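Local coordinates for PilY2 protein (Pseudomonas aeruginosa, PDB 3TDQ) that probably takes part in the biogenesis of type 4 fimbriae (pili), by a molecular role that is not established, at residues A[13-18]-A[47-52]; A[36-41]-A[66-71]; A[52-57]-A[70-75]. All coordinates share one frame; numbering follows the deposited sequence. Where two conformers were deposited one is given.

All three contacts reach the five-stranded antiparallel sheet, but only contact 3 pairs two of its neighbouring strands. Contact 1 ties the turn before strand 52-58 to strand 6-17 and is partly buried, with valines inward and proline and glycine at the surface. Contact 3, also partly buried, joins strands 52-58 and 65-71 and shares V52 with contact 1; backbone ladder bonds and a serine-histidine pair carry it. Contact 2 is the buried one: it sets the 36-41 hairpin against the outermost strand 65-71, sharing Y70 and I71 with contact 3, and relies on a salt bridge. V47, V53, I69 and I71 link the three through apolar packing, and the second subunit touches contacts 2 and 3.

Contact 1. Residues A[13-18]-A[47-52]; sequences VFEVQV and VKPGSV
V13 holds CG1 anti to its backbone N (chi1 177°), which leaves CG2 beside that N, so the two methyls lean on different parts of the turn: CG1 lies against the carbonyl of K48 and CG2 against CB of S51. V16 takes nearly the same torsion (chi1 -171°) and sends CG2 to CG2 of V47, 3.8 Å away, the two side chains crossing at about a right angle. These branched, compact residues suit a place where the strand presses on a turn; V13 also packs on V23 and I25, and V16 on L44. Two backbone hydrogen bonds cross the contact, both almost straight: V13 N donates to S51 O (2.8 Å), nearly along the C=O axis, and G50 N to V13 O (2.8 Å) in the carbonyl plane. Both bonds engage the type II beta turn of residues 48-51, closed by S51 N to K48 O at 2.9 Å, that leads into strand 52-58 of the five-stranded antiparallel sheet, consistent with the OB-type fold of this family. P49 fits the second position because its ring restricts phi as this position needs, and G50 fits the third because a side chain at phi 100° would be jammed against the preceding carbonyl oxygen. S51 brings OG back beside its own backbone N, where it accepts from K48 N at 2.9 Å and braces the turn from within. On the strand, F14 and E15 both face D24 in a classic beta bulge. At the rim, CB of P49 rests 3.5 Å from F14 O, while the bent chain of E15 carries OE1 obliquely to P49 CG.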
loop_
_atom_site.group_PDB
_atom_site.type_symbol
_atom_site.label_atom_id
_atom_site.label_comp_id
_atom_site.label_asym_id
_atom_site.label_seq_id
_atom_site.Cartn_x
_atom_site.Cartn_y
_atom_site.Cartn_z
ATOM N N VAL A 13 13.438 -4.006 3.931
ATOM C CA VAL A 13 13.456 -4.712 5.216
ATOM C C VAL A 13 14.764 -5.527 5.289
ATOM O O VAL A 13 15.076 -6.272 4.361
ATOM C CB VAL A 13 12.195 -5.623 5.408
ATOM C CG1 VAL A 13 12.272 -6.414 6.714
ATOM C CG2 VAL A 13 10.894 -4.814 5.350
ATOM N N PHE A 14 15.521 -5.390 6.375
ATOM C CA PHE A 14 16.750 -6.163 6.567
ATOM C C PHE A 14 16.524 -7.310 7.560
ATOM O O PHE A 14 17.118 -8.374 7.408
ATOM C CB PHE A 14 17.897 -5.257 7.040
ATOM C CG PHE A 14 18.529 -4.498 5.891
ATOM C CD1 PHE A 14 17.901 -3.386 5.339
ATOM C CD2 PHE A 14 19.755 -4.895 5.364
ATOM C CE1 PHE A 14 18.476 -2.698 4.264
ATOM C CE2 PHE A 14 20.335 -4.196 4.301
ATOM C CZ PHE A 14 19.683 -3.109 3.754
ATOM N N GLU A 15 15.625 -7.122 8.518
ATOM C CA GLU A 15 15.286 -8.125 9.532
ATOM C C GLU A 15 13.930 -7.855 10.122
ATOM O O GLU A 15 13.445 -6.721 10.101
ATOM C CB GLU A 15 16.325 -8.146 10.693
ATOM C CG GLU A 15 17.537 -9.039 10.490
ATOM C CD GLU A 15 17.310 -10.451 9.963
ATOM O OE1 GLU A 15 16.307 -11.101 10.349
ATOM O OE2 GLU A 15 18.148 -10.901 9.147
ATOM N N VAL A 16 13.331 -8.911 10.681
ATOM C CA VAL A 16 12.051 -8.894 11.368
ATOM C C VAL A 16 12.222 -9.688 12.658
ATOM O O VAL A 16 12.721 -10.826 12.624
ATOM C CB VAL A 16 10.881 -9.464 10.524
ATOM C CG1 VAL A 16 9.539 -9.210 11.215
ATOM C CG2 VAL A 16 10.875 -8.897 9.110
ATOM N N GLN A 17 11.806 -9.099 13.781
ATOM C CA GLN A 17 11.843 -9.784 15.070
ATOM C C GLN A 17 10.402 -9.905 15.544
ATOM O O GLN A 17 9.887 -8.993 16.188
ATOM C CB GLN A 17 12.729 -9.009 16.063
ATOM C CG GLN A 17 13.405 -9.931 17.030
ATOM C CD GLN A 17 14.763 -9.427 17.426
ATOM O OE1 GLN A 17 14.873 -8.548 18.281
ATOM N NE2 GLN A 17 15.809 -10.080 16.959
ATOM N N VAL A 18 9.725 -10.978 15.120
ATOM C CA VAL A 18 8.301 -11.197 15.408
ATOM C C VAL A 18 8.017 -11.215 16.928
ATOM O O VAL A 18 7.009 -10.647 17.356
ATOM C CB VAL A 18 7.692 -12.428 14.679
ATOM C CG1 VAL A 18 7.806 -12.281 13.158
ATOM C CG2 VAL A 18 8.293 -13.748 15.157
ATOM N N VAL A 47 6.065 -9.286 5.973
ATOM C CA VAL A 47 7.356 -8.695 5.613
ATOM C C VAL A 47 8.473 -9.702 5.907
ATOM O O VAL A 47 8.359 -10.512 6.822
ATOM C CB VAL A 47 7.637 -7.309 6.257
ATOM C CG1 VAL A 47 6.644 -6.267 5.749
ATOM C CG2 VAL A 47 7.652 -7.367 7.789
ATOM N N LYS A 48 9.509 -9.696 5.069
ATOM C CA LYS A 48 10.655 -10.600 5.202
ATOM C C LYS A 48 11.927 -9.829 4.900
ATOM O O LYS A 48 11.838 -8.835 4.185
ATOM C CB LYS A 48 10.527 -11.786 4.177
ATOM C CG LYS A 48 9.272 -12.659 4.256
ATOM C CD LYS A 48 9.260 -13.566 5.477
ATOM C CE LYS A 48 7.935 -14.262 5.651
ATOM N NZ LYS A 48 7.852 -14.931 6.976
ATOM N N PRO A 49 13.128 -10.321 5.286
ATOM C CA PRO A 49 14.369 -9.675 4.797
ATOM C C PRO A 49 14.356 -9.644 3.264
ATOM O O PRO A 49 14.015 -10.647 2.640
ATOM C CB PRO A 49 15.476 -10.597 5.326
ATOM C CG PRO A 49 14.853 -11.293 6.517
ATOM C CD PRO A 49 13.426 -11.507 6.122
ATOM N N GLY A 50 14.614 -8.483 2.685
ATOM C CA GLY A 50 14.569 -8.298 1.240
ATOM C C GLY A 50 13.284 -7.655 0.746
ATOM O O GLY A 50 13.238 -7.229 -0.410
ATOM N N SER A 51 12.220 -7.571 1.594
ATOM C CA SER A 51 10.967 -6.919 1.167
ATOM C C SER A 51 11.210 -5.443 0.910
ATOM O O SER A 51 11.880 -4.773 1.710
ATOM C CB SER A 51 9.852 -7.072 2.206
ATOM O OG SER A 51 9.506 -8.423 2.449
ATOM N N VAL A 52 10.685 -4.939 -0.213
ATOM C CA VAL A 52 10.793 -3.525 -0.548
ATOM C C VAL A 52 9.471 -2.935 -0.069
ATOM O O VAL A 52 8.419 -3.457 -0.436
ATOM C CB VAL A 52 11.094 -3.293 -2.052
ATOM C CG1 VAL A 52 10.923 -1.823 -2.429
ATOM C CG2 VAL A 52 12.488 -3.800 -2.417
#

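Contact 2. Residues A[36-41]-A[66-71]; sequences TVRNGM and ITDIYI. With GOL (glycerol), chain F.
One kind of interaction is charge pairing, where R38 reaches across to D68. NH1 of R38 donates to OD1 of D68 at 2.6 Å, meeting the oxygen nearly along its C-O axis and 1° out of the guanidinium plane; NH2 adds a weak bond to the same OD1. The two flat groups lie 12° apart, so the carboxylate approaches the guanidinium at its edge. R38 gets there with CG anti to the backbone N (chi1 -157°) and a bend at chi3, and D68 likewise turns CG anti to its N. Arginine suits this place because its five N-H bonds fan out in one plane and can serve several acceptors: its NE meets D68 of the second subunit in another salt bridge, and its NH2 bonds I69 O of that subunit. OD2 of D68 is taken by K73 of the second subunit, so acid and base alternate across the interface and probably hold each other ionised.

Among neutral hydrogen bonds, T36 OG1 donates to I66 O at 2.7 Å, on a lone pair in the carbonyl plane. With OG1 beside its own N, T36 turns CG2 onto the T67 carbonyl, so a threonine serves as donor and packing group together. T67 and D68 both face S56 in a classic beta bulge of strand 65-71, while residues 38-41 form the type I' turn of a beta hairpin with a two-residue loop, N39-G40; both residues tolerate its positive phi values.

A water and a glycerol bridge the two segments. Water 1 accepts from I69 N at 3.0 Å and weakly from R38 NH1. The glycerol, probably from the crystallisation liquor, donates O3 to R38 O and O1 to I69 O.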
loop_
_atom_site.group_PDB
_atom_site.type_symbol
_atom_site.label_atom_id
_atom_site.label_comp_id
_atom_site.label_asym_id
_atom_site.label_seq_id
_atom_site.Cartn_x
_atom_site.Cartn_y
_atom_site.Cartn_z
ATOM N N THR A 36 -1.439 -4.000 13.076
ATOM C CA THR A 36 -1.203 -3.525 11.694
ATOM C C THR A 36 -1.492 -4.737 10.848
ATOM O O THR A 36 -0.664 -5.666 10.760
ATOM C CB THR A 36 0.198 -2.941 11.544
ATOM O OG1 THR A 36 0.285 -1.875 12.494
ATOM C CG2 THR A 36 0.492 -2.446 10.102
ATOM N N VAL A 37 -2.695 -4.759 10.268
ATOM C CA VAL A 37 -3.248 -5.891 9.540
ATOM C C VAL A 37 -3.662 -5.487 8.109
ATOM O O VAL A 37 -4.203 -4.406 7.891
ATOM C CB VAL A 37 -4.450 -6.464 10.362
ATOM C CG1 VAL A 37 -5.123 -7.636 9.665
ATOM C CG2 VAL A 37 -4.050 -6.854 11.778
ATOM N N ARG A 38 -3.399 -6.381 7.146
ATOM C CA ARG A 38 -3.733 -6.217 5.741
ATOM C C ARG A 38 -4.317 -7.559 5.278
ATOM O O ARG A 38 -3.704 -8.611 5.497
ATOM C CB ARG A 38 -2.475 -5.794 4.943
ATOM C CG ARG A 38 -2.731 -5.073 3.620
ATOM C CD ARG A 38 -1.430 -4.442 3.057
ATOM N NE ARG A 38 -1.676 -3.135 2.432
ATOM C CZ ARG A 38 -1.583 -1.982 3.071
ATOM N NH1 ARG A 38 -1.146 -1.942 4.324
ATOM N NH2 ARG A 38 -1.902 -0.855 2.461
ATOM N N ASN A 39 -5.543 -7.530 4.746
ATOM C CA ASN A 39 -6.288 -8.708 4.267
ATOM C C ASN A 39 -6.422 -9.785 5.366
ATOM O O ASN A 39 -6.210 -10.968 5.103
ATOM C CB ASN A 39 -5.689 -9.266 2.960
ATOM C CG ASN A 39 -5.765 -8.271 1.812
ATOM O OD1 ASN A 39 -6.602 -7.358 1.798
ATOM N ND2 ASN A 39 -4.847 -8.378 0.855
ATOM N N GLY A 40 -6.774 -9.341 6.577
ATOM C CA GLY A 40 -6.956 -10.193 7.751
ATOM C C GLY A 40 -5.701 -10.807 8.363
ATOM O O GLY A 40 -5.801 -11.558 9.332
HETATM N N MSE A 41 -4.508 -10.482 7.839
HETATM C CA MSE A 41 -3.244 -11.053 8.323
HETATM C C MSE A 41 -2.290 -9.975 8.877
HETATM O O MSE A 41 -2.032 -8.994 8.176
HETATM C CB MSE A 41 -2.535 -11.804 7.181
HETATM C CG MSE A 41 -3.343 -12.958 6.606
HETATM SE SE MSE A 41 -2.552 -13.603 4.968
HETATM C CE MSE A 41 -2.748 -11.999 3.822
ATOM N N ILE A 66 4.549 1.590 13.005
ATOM C CA ILE A 66 4.052 1.475 11.635
ATOM C C ILE A 66 2.611 0.970 11.725
ATOM O O ILE A 66 2.368 -0.117 12.271
ATOM C CB ILE A 66 4.965 0.574 10.747
ATOM C CG1 ILE A 66 6.320 1.273 10.457
ATOM C CG2 ILE A 66 4.230 0.205 9.432
ATOM C CD1 ILE A 66 7.388 0.387 9.766
ATOM N N THR A 67 1.661 1.769 11.206
ATOM C CA THR A 67 0.238 1.403 11.234
ATOM C C THR A 67 -0.247 0.999 9.842
ATOM O O THR A 67 -1.368 0.515 9.707
ATOM C CB THR A 67 -0.621 2.555 11.808
ATOM O OG1 THR A 67 -0.432 3.701 10.985
ATOM C CG2 THR A 67 -0.267 2.880 13.257
ATOM N N ASP A 68 0.606 1.166 8.816
ATOM C CA ASP A 68 0.264 0.841 7.419
ATOM C C ASP A 68 1.533 0.506 6.654
ATOM O O ASP A 68 2.465 1.316 6.638
ATOM C CB ASP A 68 -0.469 2.046 6.752
ATOM C CG ASP A 68 -1.153 1.748 5.415
ATOM O OD1 ASP A 68 -1.138 0.580 4.983
ATOM O OD2 ASP A 68 -1.722 2.685 4.816
ATOM N N ILE A 69 1.610 -0.694 6.066
ATOM C CA ILE A 69 2.824 -1.053 5.315
ATOM C C ILE A 69 2.444 -1.858 4.065
ATOM O O ILE A 69 1.622 -2.769 4.132
ATOM C CB ILE A 69 3.883 -1.763 6.210
ATOM C CG1 ILE A 69 5.226 -2.000 5.458
ATOM C CG2 ILE A 69 3.326 -3.030 6.895
ATOM C CD1 ILE A 69 6.483 -2.250 6.418
ATOM N N TYR A 70 3.077 -1.510 2.929
ATOM C CA TYR A 70 2.821 -2.129 1.641
ATOM C C TYR A 70 4.107 -2.737 1.079
ATOM O O TYR A 70 5.133 -2.069 1.028
ATOM C CB TYR A 70 2.234 -1.082 0.670
ATOM C CG TYR A 70 2.060 -1.560 -0.759
ATOM C CD1 TYR A 70 0.881 -2.185 -1.170
ATOM C CD2 TYR A 70 3.037 -1.311 -1.723
ATOM C CE1 TYR A 70 0.703 -2.596 -2.495
ATOM C CE2 TYR A 70 2.866 -1.711 -3.050
ATOM C CZ TYR A 70 1.700 -2.359 -3.431
ATOM O OH TYR A 70 1.561 -2.780 -4.738
ATOM N N ILE A 71 4.032 -3.994 0.631
ATOM C CA ILE A 71 5.179 -4.676 0.023
ATOM C C ILE A 71 5.101 -4.470 -1.485
ATOM O O ILE A 71 4.097 -4.821 -2.100
ATOM C CB ILE A 71 5.223 -6.178 0.424
ATOM C CG1 ILE A 71 5.340 -6.352 1.979
ATOM C CG2 ILE A 71 6.368 -6.912 -0.313
ATOM C CD1 ILE A 71 4.848 -7.757 2.530
HETATM C C1 GOL F . 1.391 -5.897 4.584
HETATM O O1 GOL F . 2.502 -5.647 3.769
HETATM C C2 GOL F . 0.979 -7.326 4.385
HETATM O O2 GOL F . 0.766 -7.628 2.988
HETATM C C3 GOL F . -0.025 -7.848 5.451
HETATM O O3 GOL F . -0.885 -8.942 5.006
HETATM O O HOH W 1 -0.309 -2.881 6.744
#

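Contact 3. Residues A[52-57]-A[70-75]; sequences VVSYSG and YIHKQM
The beta hairpin of strands 52-58 and 65-71 is joined here near its open end. S54 and Y70 form a hydrogen-bonded pair: S54 N donates to Y70 O at 3.1 Å, and Y70 N answers to S54 O at 2.9 Å, nearly along the C=O axis. V53 and I71 form the next, non-hydrogen-bonded pair; their side chains lie side by side, CG1 to CG1 at 4.1 Å, on the face that also meets V13 and V47. These beta-branched residues suit an extended backbone and an apolar sheet face. One step further, H72 N donates to V52 O (2.8 Å), and water 2 continues the ladder by accepting from V52 N and donating to H72 O.

On the other face, S54 and H72 are joined by their side chains. Each sets its first branch anti to the carbonyl carbon (chi1 -70° for S54, -68° for H72), and S54 OG then meets NE2 of H72 at 2.6 Å, in the plane of the ring at its edge. CD2 of Y70 lies 4.0 Å above the ring plane of H72, over its centre, in an edge-to-face contact, while OH of Y70 bonds E8 of the second subunit. V52 is crossed at about a right angle by H72 and by Q74, whose extended chain brings NE2 to within 3.6 Å of V52 CG2. K73 curls back so that NZ donates to I71 O and also pairs with D68 of the second subunit.

With either group able to donate, NE2 may carry the proton or accept one from S54, so the short bond would leave the tautomer of the imidazole open; serine and histidine suit the spot because each can play either part.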
loop_
_atom_site.group_PDB
_atom_site.type_symbol
_atom_site.label_atom_id
_atom_site.label_comp_id
_atom_site.label_asym_id
_atom_site.label_seq_id
_atom_site.Cartn_x
_atom_site.Cartn_y
_atom_site.Cartn_z
ATOM N N VAL A 52 10.685 -4.939 -0.213
ATOM C CA VAL A 52 10.793 -3.525 -0.548
ATOM C C VAL A 52 9.471 -2.935 -0.069
ATOM O O VAL A 52 8.419 -3.457 -0.436
ATOM C CB VAL A 52 11.094 -3.293 -2.052
ATOM C CG1 VAL A 52 10.923 -1.823 -2.429
ATOM C CG2 VAL A 52 12.488 -3.800 -2.417
ATOM N N VAL A 53 9.514 -1.913 0.800
ATOM C CA VAL A 53 8.271 -1.427 1.435
ATOM C C VAL A 53 8.060 0.076 1.414
ATOM O O VAL A 53 9.011 0.839 1.374
ATOM C CB VAL A 53 8.228 -1.898 2.916
ATOM C CG1 VAL A 53 7.965 -3.407 3.021
ATOM C CG2 VAL A 53 9.506 -1.484 3.691
ATOM N N SER A 54 6.778 0.479 1.456
ATOM C CA SER A 54 6.283 1.840 1.676
ATOM C C SER A 54 5.535 1.740 2.982
ATOM O O SER A 54 4.830 0.739 3.186
ATOM C CB SER A 54 5.387 2.320 0.542
ATOM O OG SER A 54 6.170 2.540 -0.616
ATOM N N TYR A 55 5.725 2.694 3.908
ATOM C CA TYR A 55 5.067 2.555 5.212
ATOM C C TYR A 55 4.737 3.906 5.817
ATOM O O TYR A 55 5.350 4.918 5.472
ATOM C CB TYR A 55 5.947 1.727 6.196
ATOM C CG TYR A 55 7.366 2.241 6.292
ATOM C CD1 TYR A 55 7.711 3.226 7.213
ATOM C CD2 TYR A 55 8.343 1.820 5.391
ATOM C CE1 TYR A 55 8.998 3.756 7.259
ATOM C CE2 TYR A 55 9.630 2.363 5.411
ATOM C CZ TYR A 55 9.953 3.326 6.349
ATOM O OH TYR A 55 11.219 3.853 6.386
ATOM N N SER A 56 3.794 3.908 6.755
ATOM C CA SER A 56 3.423 5.122 7.473
ATOM C C SER A 56 2.990 4.750 8.868
ATOM O O SER A 56 2.681 3.586 9.130
ATOM C CB SER A 56 2.327 5.891 6.732
ATOM O OG SER A 56 1.169 5.101 6.535
ATOM N N GLY A 57 3.013 5.721 9.769
ATOM C CA GLY A 57 2.628 5.466 11.142
ATOM C C GLY A 57 2.625 6.694 12.016
ATOM O O GLY A 57 2.611 7.823 11.521
ATOM N N TYR A 70 3.077 -1.510 2.929
ATOM C CA TYR A 70 2.821 -2.129 1.641
ATOM C C TYR A 70 4.107 -2.737 1.079
ATOM O O TYR A 70 5.133 -2.069 1.028
ATOM C CB TYR A 70 2.234 -1.082 0.670
ATOM C CG TYR A 70 2.060 -1.560 -0.759
ATOM C CD1 TYR A 70 0.881 -2.185 -1.170
ATOM C CD2 TYR A 70 3.037 -1.311 -1.723
ATOM C CE1 TYR A 70 0.703 -2.596 -2.495
ATOM C CE2 TYR A 70 2.866 -1.711 -3.050
ATOM C CZ TYR A 70 1.700 -2.359 -3.431
ATOM O OH TYR A 70 1.561 -2.780 -4.738
ATOM N N ILE A 71 4.032 -3.994 0.631
ATOM C CA ILE A 71 5.179 -4.676 0.023
ATOM C C ILE A 71 5.101 -4.470 -1.485
ATOM O O ILE A 71 4.097 -4.821 -2.100
ATOM C CB ILE A 71 5.223 -6.178 0.424
ATOM C CG1 ILE A 71 5.340 -6.352 1.979
ATOM C CG2 ILE A 71 6.368 -6.912 -0.313
ATOM C CD1 ILE A 71 4.848 -7.757 2.530
ATOM N N HIS A 72 6.147 -3.878 -2.066
ATOM C CA HIS A 72 6.272 -3.665 -3.508
ATOM C C HIS A 72 6.529 -5.004 -4.183
ATOM O O HIS A 72 7.421 -5.755 -3.762
ATOM C CB HIS A 72 7.389 -2.660 -3.808
ATOM C CG HIS A 72 7.052 -1.282 -3.351
ATOM N ND1 HIS A 72 6.441 -0.375 -4.194
ATOM C CD2 HIS A 72 7.144 -0.736 -2.120
ATOM C CE1 HIS A 72 6.229 0.714 -3.462
ATOM N NE2 HIS A 72 6.654 0.547 -2.213
ATOM N N LYS A 73 5.744 -5.305 -5.230
ATOM C CA LYS A 73 5.860 -6.577 -5.951
ATOM C C LYS A 73 6.747 -6.416 -7.172
ATOM O O LYS A 73 6.263 -6.397 -8.301
ATOM C CB LYS A 73 4.473 -7.129 -6.336
ATOM C CG LYS A 73 3.803 -7.811 -5.153
ATOM C CD LYS A 73 2.805 -6.897 -4.610
ATOM C CE LYS A 73 2.316 -7.167 -3.219
ATOM N NZ LYS A 73 1.606 -5.916 -2.760
ATOM N N GLN A 74 8.039 -6.265 -6.929
ATOM C CA GLN A 74 9.070 -6.036 -7.960
ATOM C C GLN A 74 9.177 -7.193 -8.957
ATOM O O GLN A 74 9.571 -6.964 -10.100
ATOM C CB GLN A 74 10.438 -5.786 -7.316
ATOM C CG GLN A 74 10.520 -4.424 -6.600
ATOM C CD GLN A 74 11.907 -4.121 -6.126
ATOM O OE1 GLN A 74 12.748 -5.018 -5.956
ATOM N NE2 GLN A 74 12.172 -2.847 -5.892
HETATM N N MSE A 75 8.768 -8.400 -8.545
HETATM C CA MSE A 75 8.792 -9.600 -9.388
HETATM C C MSE A 75 7.538 -9.741 -10.257
HETATM O O MSE A 75 7.529 -10.563 -11.181
HETATM C CB MSE A 75 9.003 -10.843 -8.538
HETATM C CG MSE A 75 10.390 -10.862 -7.893
HETATM SE SE MSE A 75 10.803 -12.550 -7.013
HETATM C CE MSE A 75 9.485 -12.486 -5.562
HETATM O O HOH W 2 9.384 -6.606 -2.131
#